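PDB 2WNK: sporozoite-specific SAG protein, which is a SAG2-related surface antigen of Toxoplasma gondii sporozoites, built of two SRS domains and probably concerned with host-cell attachment or immune recognition. Local coordinates for residues V17-V23 against T85-L89; H141-I147 against C229-V235; A150-F156 against L202-T208; A170-Q175 against V183-L188. All coordinates share one frame; numbering follows the deposited sequence.

Contact 1. Residues V17-V23 against T85-L89; sequences VEKAGHV and TVDAL
Val17 CG1 touches both Val86 and Leu89 where two sheets of the first SRS domain, a beta sandwich, come together at one end. Val17 closes strand 12-17 of one sheet; after a type II beta turn from Lys19 to His22 the chain enters strand 22-28 of the other, beside strand 80-86. The tight part is apolar. Val17 CG1 stands anti to the backbone N (chi1 175°) and from there meets Val86 CB at 4.0 Å and Leu89 CD2 at 3.9 Å. Leu89 lays its whole isobutyl end against the backbone of the turn: CD1 reaches Glu18 O at 3.5 Å, while CG sits over Ala20 N. Ile125 and Val127 of strand 121-127 add to this largely buried patch, touching Val17 and Leu89 respectively. The side chains of Glu18 and Lys19 leave the contact: Glu18 for a salt bridge with Lys128, Lys19, itself buried, with NZ hydrogen-bonded to Cys158 O of the second SRS domain.

The outer side is looser. Ala20, Gly21 and Asp87 are solvent-exposed, and Val23 lies side by side with Thr85 in a non-hydrogen-bonded antiparallel pair, with CG1 of the valine no closer than 4.1 Å to OG1 of the threonine. Gly21, at phi 89°, takes a turn position where a side chain would collide with the carbonyl oxygen of Ala20. Two backbone bonds join the segments and differ in length: the longer runs almost straight from Val86 N to His22 O at 3.3 Å, and the shorter brings Gly21 N to 2.6 Å from Val86 O.

Contact 2. Residues H141-I147 against C229-V235; sequences HTLELQI and CKVLVTV
This is a parallel pairing of two strands at the border of a sheet in the second SRS domain: 142-147 is outermost, and 229-235 lies between it and strand 215-222. Six backbone hydrogen bonds join them in strict register, from Lys230 N to His141 O (2.9 Å) through to Ile147 N to Thr234 O (2.9 Å). From Lys230 N to Leu232 N the donors approach the carbonyls nearly head-on; from Leu145 N onward they come in tilted, by 28° at Leu232 O. Within the beta sandwich of this domain, Leu143, Leu145, Ile147, Val231, Val233 and Val235 share the face turned to the opposing sheet, where Phe156, Thr154, Leu205 and Val207 meet several of them. Leu145 reaches across to the preceding rung, its CD1 packing on Val231 CG1 at 3.8 Å, and Ile147 CG1 likewise leans back on Val233 CG1. On the other face Thr142 CG2 rests 3.8 Å from Leu232 CB; farther along the same face stand the exposed Glu144 and Gln146. Cys229 is tied to Cys136 by a disulfide, and its SG stands at the edge of the His141 ring, near the ring plane and 4.0 Å from ND1.

Contact 3. Residues A150-F156 against L202-T208; sequences ANSDTSF and LIKLSVT
One face of the Phe156 ring is covered by Ile203: CB sits 3.6 Å above the ring plane, displaced from the ring centre, in a CH-pi contact, and CG2 lies 3.5 Å from CZ. The ring gets there because CG is placed between the backbone N and the carbonyl carbon (chi1 57°), which folds the phenyl back over its antiparallel neighbour. Cys221 and Val231 of the opposing sheet also touch Phe156, setting it in the core of the beta sandwich. Strands 152-158 and 202-207 are joined by paired bonds at Phe156-Ile203 and Thr154-Leu205, the straightest being Leu205 N to Thr154 O (2.8 Å, 174° at the hydrogen). At the far end Asn151 and Ser152 both face Val207 in a G1 beta bulge, and Asn151 N reaches a lone pair of Thr208 O at 2.7 Å; Val207 N bonds Ser152 O at 2.9 Å, and only the reverse bond is weak. On the outward face Lys204 runs its methylenes across Asp153, CD lying 3.7 Å from CG of the carboxylate. Lys204 NZ stays 4.2 Å from Asp153 OD2, too far for a salt bridge, implying that backbone bonds and the buried aromatic contact hold these strands, with charge attraction probably a minor addition.

Contact 4. Residues A170-Q175 against V183-L188; sequences AAKVLQ and VDLVSL
Ala171 O is gripped by two donors, Leu185 N at 2.7 Å and a water at 2.8 Å. That water also accepts from Val186 N, so one carbonyl ties the entry of strand 172-174 to the first turn of the weakly bonded helix 185-188. The motif is a short beta hairpin of strands 172-174 and 182-184 in the second SRS domain, with the helical turn following directly on its second strand. Val173 and Val183 form its antiparallel hydrogen-bonded pair, N to O both ways, and each donor nearly faces its carbonyl head-on. Their side chains share one face: Val173 CG1, held in the notch flanked by its own N and C (chi1 72°), touches Val183 CG2, Leu185 CA and Leu188 CD1. Leu217 and Tyr219 of strand 215-222 touch the same valine, and Leu174 is backbone-bonded to Cys218, so the hairpin is fastened to that strand as well as packed on it. Gln175 crosses Val183 at about a right angle, its amide NE2 3.4 Å from CG1 of the valine.

Next along, Lys172 and Asp184 make a non-hydrogen-bonded pair whose side chains diverge at their roots, then run side by side. The lysine bends at chi2 (-67°) to bring its ammonium over the carboxylate, forming a salt bridge. Asp184 also serves the helical turn through its backbone: its carbonyl oxygen accepts from both N and OG of Ser187, the hydroxyl at 2.6 Å. The ammonium meets the acid from above its plane, 53° out of it, with Lys172 NZ 3.2 Å from Asp184 OD1.

How the contacts relate
Contact 1 belongs to the first SRS domain and closes before the other three open in the second. Its centre lies 24, 25 and 31 Å from those of contacts 2, 3 and 4, and its nearest atoms approach contact 3 to about 6 Å, without touching. In the second domain the order is nested: contact 4 inside the loop closed by contact 3, and that inside contact 2. Contacts 2 and 3 lie in the two facing sheets, centres 12 Å apart, and meet in the core, as at Ile147 CG2 to Val207 CG2 (3.6 Å). Contact 4 adds a peripheral hairpin, touching contact 3 through Leu185 and Leu205. The chain thus forms two sandwich domains in series.

Contact 1. Residues V17-V23 against T85-L89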
loop_
_atom_site.group_PDB
_atom_site.type_symbol
_atom_site.label_atom_id
_atom_site.label_comp_id
_atom_site.label_asym_id
_atom_site.label_seq_id
_atom_site.Cartn_x
_atom_site.Cartn_y
_atom_site.Cartn_z
ATOM N N VAL A 17 -0.793 -5.815 3.649
ATOM C CA VAL A 17 -0.840 -4.361 3.620
ATOM C C VAL A 17 0.118 -3.894 2.526
ATOM O O VAL A 17 1.317 -4.133 2.594
ATOM C CB VAL A 17 -0.457 -3.730 4.980
ATOM C CG1 VAL A 17 -0.402 -2.198 4.863
ATOM C CG2 VAL A 17 -1.483 -4.134 6.082
ATOM N N GLU A 18 -0.422 -3.205 1.530
ATOM C CA GLU A 18 0.336 -2.862 0.324
ATOM C C GLU A 18 0.752 -1.388 0.255
ATOM O O GLU A 18 1.696 -1.022 -0.459
ATOM C CB GLU A 18 -0.514 -3.198 -0.899
ATOM C CG GLU A 18 -1.155 -4.573 -0.829
ATOM C CD GLU A 18 -0.488 -5.566 -1.751
ATOM O OE1 GLU A 18 -1.178 -6.527 -2.179
ATOM O OE2 GLU A 18 0.711 -5.371 -2.066
ATOM N N LYS A 19 0.050 -0.545 1.000
ATOM C CA LYS A 19 0.205 0.900 0.863
ATOM C C LYS A 19 0.202 1.592 2.206
ATOM O O LYS A 19 -0.526 1.173 3.108
ATOM C CB LYS A 19 -0.981 1.442 0.110
ATOM C CG LYS A 19 -0.797 1.605 -1.303
ATOM C CD LYS A 19 -1.754 2.681 -1.660
ATOM C CE LYS A 19 -1.813 2.905 -3.107
ATOM N NZ LYS A 19 -2.640 4.101 -3.367
ATOM N N ALA A 20 0.999 2.647 2.332
ATOM C CA ALA A 20 0.983 3.451 3.544
ATOM C C ALA A 20 -0.416 4.026 3.724
ATOM O O ALA A 20 -0.993 4.570 2.774
ATOM C CB ALA A 20 2.016 4.569 3.458
ATOM N N GLY A 21 -0.949 3.912 4.941
ATOM C CA GLY A 21 -2.282 4.414 5.248
ATOM C C GLY A 21 -3.416 3.432 5.001
ATOM O O GLY A 21 -4.586 3.803 5.153
ATOM N N HIS A 22 -3.107 2.204 4.595
ATOM C CA HIS A 22 -4.137 1.194 4.375
ATOM C C HIS A 22 -4.503 0.535 5.705
ATOM O O HIS A 22 -3.725 0.579 6.661
ATOM C CB HIS A 22 -3.705 0.159 3.331
ATOM C CG HIS A 22 -4.018 0.571 1.921
ATOM N ND1 HIS A 22 -4.007 -0.311 0.856
ATOM C CD2 HIS A 22 -4.397 1.770 1.413
ATOM C CE1 HIS A 22 -4.335 0.336 -0.249
ATOM N NE2 HIS A 22 -4.579 1.597 0.061
ATOM N N VAL A 23 -5.699 -0.037 5.764
ATOM C CA VAL A 23 -6.184 -0.641 6.991
ATOM C C VAL A 23 -6.584 -2.093 6.760
ATOM O O VAL A 23 -7.070 -2.470 5.672
ATOM C CB VAL A 23 -7.367 0.164 7.640
ATOM C CG1 VAL A 23 -7.288 1.655 7.296
ATOM C CG2 VAL A 23 -8.708 -0.427 7.288
ATOM N N THR A 85 -4.070 -0.209 11.457
ATOM C CA THR A 85 -3.716 0.846 10.533
ATOM C C THR A 85 -2.216 0.942 10.425
ATOM O O THR A 85 -1.527 0.972 11.439
ATOM C CB THR A 85 -4.230 2.185 11.047
ATOM O OG1 THR A 85 -5.655 2.140 11.079
ATOM C CG2 THR A 85 -3.800 3.324 10.106
ATOM N N VAL A 86 -1.700 0.954 9.195
ATOM C CA VAL A 86 -0.265 1.085 8.970
ATOM C C VAL A 86 0.018 2.413 8.262
ATOM O O VAL A 86 -0.131 2.519 7.039
ATOM C CB VAL A 86 0.292 -0.081 8.148
ATOM C CG1 VAL A 86 1.796 0.055 8.018
ATOM C CG2 VAL A 86 -0.064 -1.417 8.822
ATOM N N ASP A 87 0.439 3.397 9.055
ATOM C CA ASP A 87 0.585 4.795 8.640
ATOM C C ASP A 87 1.792 4.967 7.705
ATOM O O ASP A 87 1.743 5.739 6.747
ATOM C CB ASP A 87 0.731 5.711 9.885
ATOM C CG ASP A 87 -0.545 5.760 10.758
ATOM O OD1 ASP A 87 -1.632 5.994 10.209
ATOM O OD2 ASP A 87 -0.467 5.549 11.996
ATOM N N ALA A 88 2.881 4.259 7.993
ATOM C CA ALA A 88 4.053 4.273 7.120
ATOM C C ALA A 88 4.533 2.845 6.959
ATOM O O ALA A 88 4.517 2.082 7.933
ATOM C CB ALA A 88 5.168 5.156 7.706
ATOM N N LEU A 89 4.896 2.450 5.737
ATOM C CA LEU A 89 5.370 1.075 5.503
ATOM C C LEU A 89 6.805 0.907 5.993
ATOM O O LEU A 89 7.597 1.841 5.944
ATOM C CB LEU A 89 5.252 0.655 4.028
ATOM C CG LEU A 89 3.853 0.635 3.398
ATOM C CD1 LEU A 89 3.900 0.234 1.942
ATOM C CD2 LEU A 89 3.012 -0.356 4.158
#

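Contact 2. Residues H141-I147 against C229-V235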
loop_
_atom_site.group_PDB
_atom_site.type_symbol
_atom_site.label_atom_id
_atom_site.label_comp_id
_atom_site.label_asym_id
_atom_site.label_seq_id
_atom_site.Cartn_x
_atom_site.Cartn_y
_atom_site.Cartn_z
ATOM N N HIS A 141 -0.921 19.744 -6.293
ATOM C CA HIS A 141 0.520 19.771 -6.152
ATOM C C HIS A 141 1.127 19.142 -7.417
ATOM O O HIS A 141 0.468 18.337 -8.057
ATOM C CB HIS A 141 0.884 18.990 -4.881
ATOM C CG HIS A 141 2.352 18.880 -4.664
ATOM N ND1 HIS A 141 3.057 17.719 -4.899
ATOM C CD2 HIS A 141 3.263 19.810 -4.321
ATOM C CE1 HIS A 141 4.341 17.937 -4.670
ATOM N NE2 HIS A 141 4.492 19.202 -4.330
ATOM N N THR A 142 2.347 19.545 -7.810
ATOM C CA THR A 142 3.064 18.890 -8.913
ATOM C C THR A 142 4.409 18.332 -8.461
ATOM O O THR A 142 5.249 19.058 -7.889
ATOM C CB THR A 142 3.339 19.844 -10.040
ATOM O OG1 THR A 142 2.105 20.465 -10.378
ATOM C CG2 THR A 142 3.889 19.101 -11.312
ATOM N N LEU A 143 4.545 17.028 -8.609
ATOM C CA LEU A 143 5.821 16.311 -8.433
ATOM C C LEU A 143 6.564 16.322 -9.770
ATOM O O LEU A 143 6.068 15.805 -10.776
ATOM C CB LEU A 143 5.561 14.853 -8.004
ATOM C CG LEU A 143 6.716 13.862 -7.982
ATOM C CD1 LEU A 143 7.810 14.366 -7.037
ATOM C CD2 LEU A 143 6.174 12.531 -7.499
ATOM N N GLU A 144 7.738 16.942 -9.836
ATOM C CA GLU A 144 8.485 16.949 -11.123
ATOM C C GLU A 144 9.568 15.894 -11.131
ATOM O O GLU A 144 10.402 15.787 -10.210
ATOM C CB GLU A 144 9.073 18.345 -11.405
ATOM C CG GLU A 144 7.969 19.406 -11.192
ATOM C CD GLU A 144 8.401 20.836 -11.406
ATOM O OE1 GLU A 144 8.374 21.271 -12.560
ATOM O OE2 GLU A 144 8.711 21.546 -10.411
ATOM N N LEU A 145 9.556 15.113 -12.203
ATOM C CA LEU A 145 10.549 14.039 -12.383
ATOM C C LEU A 145 11.252 14.269 -13.713
ATOM O O LEU A 145 10.746 15.000 -14.572
ATOM C CB LEU A 145 9.882 12.659 -12.470
ATOM C CG LEU A 145 9.057 12.252 -11.250
ATOM C CD1 LEU A 145 8.442 10.842 -11.438
ATOM C CD2 LEU A 145 9.925 12.326 -10.013
ATOM N N GLN A 146 12.401 13.618 -13.907
ATOM C CA GLN A 146 13.118 13.742 -15.188
ATOM C C GLN A 146 13.588 12.400 -15.751
ATOM O O GLN A 146 14.042 11.542 -14.992
ATOM C CB GLN A 146 14.390 14.605 -14.998
ATOM C CG GLN A 146 14.138 16.004 -14.513
ATOM C CD GLN A 146 13.916 16.060 -13.020
ATOM O OE1 GLN A 146 12.996 16.746 -12.536
ATOM N NE2 GLN A 146 14.749 15.344 -12.264
ATOM N N ILE A 147 13.580 12.254 -17.066
ATOM C CA ILE A 147 14.344 11.181 -17.675
ATOM C C ILE A 147 15.438 11.902 -18.465
ATOM O O ILE A 147 15.134 12.710 -19.365
ATOM C CB ILE A 147 13.462 10.372 -18.675
ATOM C CG1 ILE A 147 12.448 9.525 -17.893
ATOM C CG2 ILE A 147 14.309 9.441 -19.529
ATOM C CD1 ILE A 147 13.111 8.344 -17.137
ATOM N N CYS A 229 -3.242 15.049 -7.741
ATOM C CA CYS A 229 -1.826 15.338 -7.593
ATOM C C CYS A 229 -1.188 15.042 -8.966
ATOM O O CYS A 229 -1.377 13.986 -9.530
ATOM C CB CYS A 229 -1.216 14.415 -6.528
ATOM S SG CYS A 229 0.463 14.856 -6.033
ATOM N N LYS A 230 -0.427 15.996 -9.486
ATOM C CA LYS A 230 0.087 15.877 -10.858
ATOM C C LYS A 230 1.538 15.410 -10.794
ATOM O O LYS A 230 2.342 15.900 -10.038
ATOM C CB LYS A 230 0.027 17.270 -11.496
ATOM C CG LYS A 230 -1.407 17.712 -11.852
ATOM C CD LYS A 230 -1.399 19.104 -12.512
ATOM C CE LYS A 230 -2.827 19.688 -12.583
ATOM N NZ LYS A 230 -2.844 21.180 -12.749
ATOM N N VAL A 231 1.914 14.518 -11.700
ATOM C CA VAL A 231 3.292 14.070 -11.824
ATOM C C VAL A 231 3.717 14.423 -13.241
ATOM O O VAL A 231 3.215 13.915 -14.261
ATOM C CB VAL A 231 3.420 12.533 -11.601
ATOM C CG1 VAL A 231 4.868 12.116 -11.634
ATOM C CG2 VAL A 231 2.778 12.200 -10.216
ATOM N N LEU A 232 4.699 15.303 -13.317
ATOM C CA LEU A 232 5.115 15.829 -14.620
ATOM C C LEU A 232 6.546 15.369 -14.866
ATOM O O LEU A 232 7.465 15.759 -14.142
ATOM C CB LEU A 232 5.013 17.369 -14.547
ATOM C CG LEU A 232 5.132 18.196 -15.810
ATOM C CD1 LEU A 232 4.144 17.736 -16.922
ATOM C CD2 LEU A 232 4.873 19.660 -15.447
ATOM N N VAL A 233 6.716 14.587 -15.922
ATOM C CA VAL A 233 8.037 14.050 -16.254
ATOM C C VAL A 233 8.570 14.754 -17.491
ATOM O O VAL A 233 8.007 14.647 -18.583
ATOM C CB VAL A 233 7.976 12.588 -16.547
ATOM C CG1 VAL A 233 9.386 11.990 -16.661
ATOM C CG2 VAL A 233 7.126 11.857 -15.529
ATOM N N THR A 234 9.733 15.395 -17.357
ATOM C CA THR A 234 10.409 15.973 -18.508
ATOM C C THR A 234 11.380 14.948 -19.094
ATOM O O THR A 234 12.220 14.398 -18.361
ATOM C CB THR A 234 11.137 17.275 -18.149
ATOM O OG1 THR A 234 10.169 18.224 -17.660
ATOM C CG2 THR A 234 11.854 17.844 -19.386
ATOM N N VAL A 235 11.255 14.670 -20.391
ATOM C CA VAL A 235 12.094 13.670 -21.033
ATOM C C VAL A 235 13.052 14.370 -21.988
ATOM O O VAL A 235 12.637 15.086 -22.905
ATOM C CB VAL A 235 11.281 12.648 -21.856
ATOM C CG1 VAL A 235 12.193 11.604 -22.495
ATOM C CG2 VAL A 235 10.252 11.925 -20.978
#

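Contact 3. Residues A150-F156 against L202-T208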
loop_
_atom_site.group_PDB
_atom_site.type_symbol
_atom_site.label_atom_id
_atom_site.label_comp_id
_atom_site.label_asym_id
_atom_site.label_seq_id
_atom_site.Cartn_x
_atom_site.Cartn_y
_atom_site.Cartn_z
ATOM N N ALA A 150 18.977 7.564 -22.062
ATOM C CA ALA A 150 18.365 6.432 -22.771
ATOM C C ALA A 150 18.318 5.218 -21.859
ATOM O O ALA A 150 19.055 5.162 -20.819
ATOM C CB ALA A 150 19.110 6.087 -24.084
ATOM N N ASN A 151 17.402 4.285 -22.156
ATOM C CA ASN A 151 17.382 3.004 -21.422
ATOM C C ASN A 151 17.355 3.202 -19.923
ATOM O O ASN A 151 18.113 2.550 -19.172
ATOM C CB ASN A 151 18.618 2.208 -21.810
ATOM C CG ASN A 151 18.771 2.141 -23.289
ATOM O OD1 ASN A 151 17.860 1.700 -23.983
ATOM N ND2 ASN A 151 19.881 2.633 -23.787
ATOM N N SER A 152 16.400 4.013 -19.499
ATOM C CA SER A 152 16.278 4.310 -18.069
ATOM C C SER A 152 14.831 4.479 -17.632
ATOM O O SER A 152 13.920 4.542 -18.478
ATOM C CB SER A 152 17.140 5.537 -17.705
ATOM O OG SER A 152 16.505 6.765 -18.112
ATOM N N ASP A 153 14.637 4.569 -16.326
ATOM C CA ASP A 153 13.294 4.654 -15.723
ATOM C C ASP A 153 13.220 5.624 -14.582
ATOM O O ASP A 153 14.258 5.943 -13.986
ATOM C CB ASP A 153 12.752 3.251 -15.349
ATOM C CG ASP A 153 13.634 2.479 -14.361
ATOM O OD1 ASP A 153 13.838 2.949 -13.226
ATOM O OD2 ASP A 153 14.094 1.399 -14.674
ATOM N N THR A 154 12.001 6.100 -14.307
ATOM C CA THR A 154 11.736 6.921 -13.125
ATOM C C THR A 154 10.380 6.464 -12.597
ATOM O O THR A 154 9.536 5.966 -13.327
ATOM C CB THR A 154 11.738 8.464 -13.441
ATOM O OG1 THR A 154 11.783 9.214 -12.218
ATOM C CG2 THR A 154 10.528 8.888 -14.268
ATOM N N SER A 155 10.214 6.585 -11.288
ATOM C CA SER A 155 9.052 5.972 -10.561
ATOM C C SER A 155 8.342 7.054 -9.741
ATOM O O SER A 155 9.001 7.964 -9.194
ATOM C CB SER A 155 9.479 4.734 -9.780
ATOM O OG SER A 155 9.934 3.764 -10.762
ATOM N N PHE A 156 7.066 6.834 -9.434
ATOM C CA PHE A 156 6.421 7.457 -8.333
ATOM C C PHE A 156 5.270 6.665 -7.805
ATOM O O PHE A 156 4.931 5.622 -8.375
ATOM C CB PHE A 156 5.824 8.768 -8.931
ATOM C CG PHE A 156 4.865 8.545 -10.117
ATOM C CD1 PHE A 156 3.489 8.486 -9.842
ATOM C CD2 PHE A 156 5.302 8.408 -11.437
ATOM C CE1 PHE A 156 2.574 8.288 -10.875
ATOM C CE2 PHE A 156 4.396 8.179 -12.508
ATOM C CZ PHE A 156 3.021 8.118 -12.218
ATOM N N LEU A 202 2.563 2.099 -6.832
ATOM C CA LEU A 202 3.792 2.358 -7.606
ATOM C C LEU A 202 3.624 2.327 -9.110
ATOM O O LEU A 202 3.000 1.413 -9.667
ATOM C CB LEU A 202 4.876 1.362 -7.161
ATOM C CG LEU A 202 6.220 1.483 -7.843
ATOM C CD1 LEU A 202 6.858 2.795 -7.414
ATOM C CD2 LEU A 202 7.062 0.321 -7.315
ATOM N N ILE A 203 4.171 3.348 -9.768
ATOM C CA ILE A 203 4.227 3.401 -11.217
ATOM C C ILE A 203 5.683 3.601 -11.646
ATOM O O ILE A 203 6.392 4.437 -11.129
ATOM C CB ILE A 203 3.413 4.594 -11.727
ATOM C CG1 ILE A 203 1.915 4.394 -11.382
ATOM C CG2 ILE A 203 3.581 4.815 -13.214
ATOM C CD1 ILE A 203 1.275 3.259 -12.228
ATOM N N LYS A 204 6.100 2.838 -12.628
ATOM C CA LYS A 204 7.432 3.011 -13.271
ATOM C C LYS A 204 7.231 3.407 -14.736
ATOM O O LYS A 204 6.530 2.723 -15.515
ATOM C CB LYS A 204 8.246 1.698 -13.227
ATOM C CG LYS A 204 9.639 1.886 -13.907
ATOM C CD LYS A 204 10.467 0.586 -13.939
ATOM C CE LYS A 204 10.808 0.185 -12.522
ATOM N NZ LYS A 204 11.500 -1.163 -12.643
ATOM N N LEU A 205 7.916 4.470 -15.120
ATOM C CA LEU A 205 7.921 4.928 -16.509
ATOM C C LEU A 205 9.307 4.583 -17.059
ATOM O O LEU A 205 10.323 5.003 -16.481
ATOM C CB LEU A 205 7.749 6.448 -16.550
ATOM C CG LEU A 205 7.943 6.938 -18.004
ATOM C CD1 LEU A 205 6.828 6.402 -18.940
ATOM C CD2 LEU A 205 8.022 8.451 -18.026
ATOM N N SER A 206 9.334 3.849 -18.179
ATOM C CA SER A 206 10.582 3.362 -18.838
ATOM C C SER A 206 10.723 3.928 -20.233
ATOM O O SER A 206 9.755 3.927 -21.040
ATOM C CB SER A 206 10.534 1.822 -18.938
ATOM O OG SER A 206 10.525 1.292 -17.566
ATOM N N VAL A 207 11.946 4.287 -20.574
ATOM C CA VAL A 207 12.259 4.718 -21.907
ATOM C C VAL A 207 13.381 3.875 -22.477
ATOM O O VAL A 207 14.247 3.465 -21.771
ATOM C CB VAL A 207 12.640 6.228 -22.029
ATOM C CG1 VAL A 207 11.616 7.128 -21.408
ATOM C CG2 VAL A 207 14.014 6.478 -21.593
ATOM N N THR A 208 13.338 3.639 -23.772
ATOM C CA THR A 208 14.510 3.126 -24.428
ATOM C C THR A 208 15.334 4.210 -25.117
ATOM O O THR A 208 16.211 4.741 -24.548
ATOM C CB THR A 208 14.208 1.953 -25.377
ATOM O OG1 THR A 208 13.439 2.378 -26.494
ATOM C CG2 THR A 208 13.455 0.922 -24.639
#

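Contact 4. Residues A170-Q175 against V183-L188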
loop_
_atom_site.group_PDB
_atom_site.type_symbol
_atom_site.label_atom_id
_atom_site.label_comp_id
_atom_site.label_asym_id
_atom_site.label_seq_id
_atom_site.Cartn_x
_atom_site.Cartn_y
_atom_site.Cartn_z
ATOM N N ALA A 170 -2.558 2.388 -19.470
ATOM C CA ALA A 170 -1.105 2.589 -19.446
ATOM C C ALA A 170 -0.476 3.008 -20.766
ATOM O O ALA A 170 0.643 3.541 -20.781
ATOM C CB ALA A 170 -0.436 1.333 -18.894
ATOM N N ALA A 171 -1.202 2.808 -21.860
ATOM C CA ALA A 171 -0.801 3.277 -23.208
ATOM C C ALA A 171 -1.013 4.777 -23.394
ATOM O O ALA A 171 -0.498 5.378 -24.345
ATOM C CB ALA A 171 -1.568 2.526 -24.275
ATOM N N LYS A 172 -1.754 5.398 -22.486
ATOM C CA LYS A 172 -2.138 6.792 -22.642
ATOM C C LYS A 172 -1.425 7.668 -21.595
ATOM O O LYS A 172 -1.053 7.220 -20.504
ATOM C CB LYS A 172 -3.661 6.926 -22.491
ATOM C CG LYS A 172 -4.458 6.129 -23.532
ATOM C CD LYS A 172 -4.299 6.650 -24.961
ATOM C CE LYS A 172 -5.555 6.312 -25.724
ATOM N NZ LYS A 172 -5.561 6.726 -27.161
ATOM N N VAL A 173 -1.228 8.931 -21.958
ATOM C CA VAL A 173 -0.547 9.877 -21.087
ATOM C C VAL A 173 -1.181 11.252 -21.278
ATOM O O VAL A 173 -1.861 11.458 -22.269
ATOM C CB VAL A 173 0.968 9.917 -21.429
ATOM C CG1 VAL A 173 1.278 10.594 -22.744
ATOM C CG2 VAL A 173 1.711 10.591 -20.282
ATOM N N LEU A 174 -0.991 12.211 -20.391
ATOM C CA LEU A 174 -1.540 13.528 -20.601
ATOM C C LEU A 174 -0.386 14.477 -20.959
ATOM O O LEU A 174 0.781 14.217 -20.603
ATOM C CB LEU A 174 -2.156 13.997 -19.283
ATOM C CG LEU A 174 -3.366 13.133 -18.980
ATOM C CD1 LEU A 174 -3.531 13.303 -17.480
ATOM C CD2 LEU A 174 -4.631 13.521 -19.815
ATOM N N GLN A 175 -0.685 15.524 -21.723
ATOM C CA GLN A 175 0.358 16.528 -22.123
ATOM C C GLN A 175 0.574 17.429 -20.914
ATOM O O GLN A 175 -0.397 17.882 -20.307
ATOM C CB GLN A 175 0.026 17.194 -23.444
ATOM C CG GLN A 175 0.207 16.195 -24.564
ATOM C CD GLN A 175 -0.170 16.734 -25.895
ATOM O OE1 GLN A 175 -0.733 17.811 -25.997
ATOM N NE2 GLN A 175 0.102 15.966 -26.939
ATOM N N VAL A 183 -3.174 11.595 -24.788
ATOM C CA VAL A 183 -2.597 11.128 -26.017
ATOM C C VAL A 183 -1.899 9.779 -25.776
ATOM O O VAL A 183 -1.726 9.387 -24.644
ATOM C CB VAL A 183 -1.617 12.152 -26.661
ATOM C CG1 VAL A 183 -2.266 13.539 -26.882
ATOM C CG2 VAL A 183 -0.362 12.288 -25.827
ATOM N N ASP A 184 -1.576 9.044 -26.842
ATOM C CA ASP A 184 -0.798 7.808 -26.696
ATOM C C ASP A 184 0.623 8.115 -26.249
ATOM O O ASP A 184 1.315 8.932 -26.864
ATOM C CB ASP A 184 -0.741 7.068 -28.041
ATOM C CG ASP A 184 -2.089 6.533 -28.460
ATOM O OD1 ASP A 184 -2.621 5.675 -27.740
ATOM O OD2 ASP A 184 -2.587 6.897 -29.540
ATOM N N LEU A 185 1.059 7.456 -25.171
ATOM C CA LEU A 185 2.422 7.576 -24.685
ATOM C C LEU A 185 3.460 7.553 -25.814
ATOM O O LEU A 185 4.308 8.446 -25.921
ATOM C CB LEU A 185 2.712 6.507 -23.615
ATOM C CG LEU A 185 4.161 6.462 -23.098
ATOM C CD1 LEU A 185 4.620 7.825 -22.489
ATOM C CD2 LEU A 185 4.385 5.309 -22.116
ATOM N N VAL A 186 3.374 6.551 -26.689
ATOM C CA VAL A 186 4.411 6.338 -27.663
ATOM C C VAL A 186 4.331 7.305 -28.812
ATOM O O VAL A 186 5.274 7.388 -29.601
ATOM C CB VAL A 186 4.470 4.896 -28.218
ATOM C CG1 VAL A 186 4.854 3.881 -27.117
ATOM C CG2 VAL A 186 3.195 4.511 -28.926
ATOM N N SER A 187 3.230 8.052 -28.920
ATOM C CA SER A 187 3.261 9.202 -29.808
ATOM C C SER A 187 4.203 10.302 -29.344
ATOM O O SER A 187 4.651 11.119 -30.160
ATOM C CB SER A 187 1.861 9.809 -30.052
ATOM O OG SER A 187 1.495 10.575 -28.912
ATOM N N LEU A 188 4.437 10.438 -28.041
ATOM C CA LEU A 188 5.394 11.458 -27.625
ATOM C C LEU A 188 6.811 10.895 -27.447
ATOM O O LEU A 188 7.824 11.560 -27.758
ATOM C CB LEU A 188 4.928 12.025 -26.306
ATOM C CG LEU A 188 3.478 12.542 -26.285
ATOM C CD1 LEU A 188 3.240 13.123 -24.910
ATOM C CD2 LEU A 188 3.397 13.666 -27.242
HETATM O O HOH W 1 1.431 4.229 -26.069
#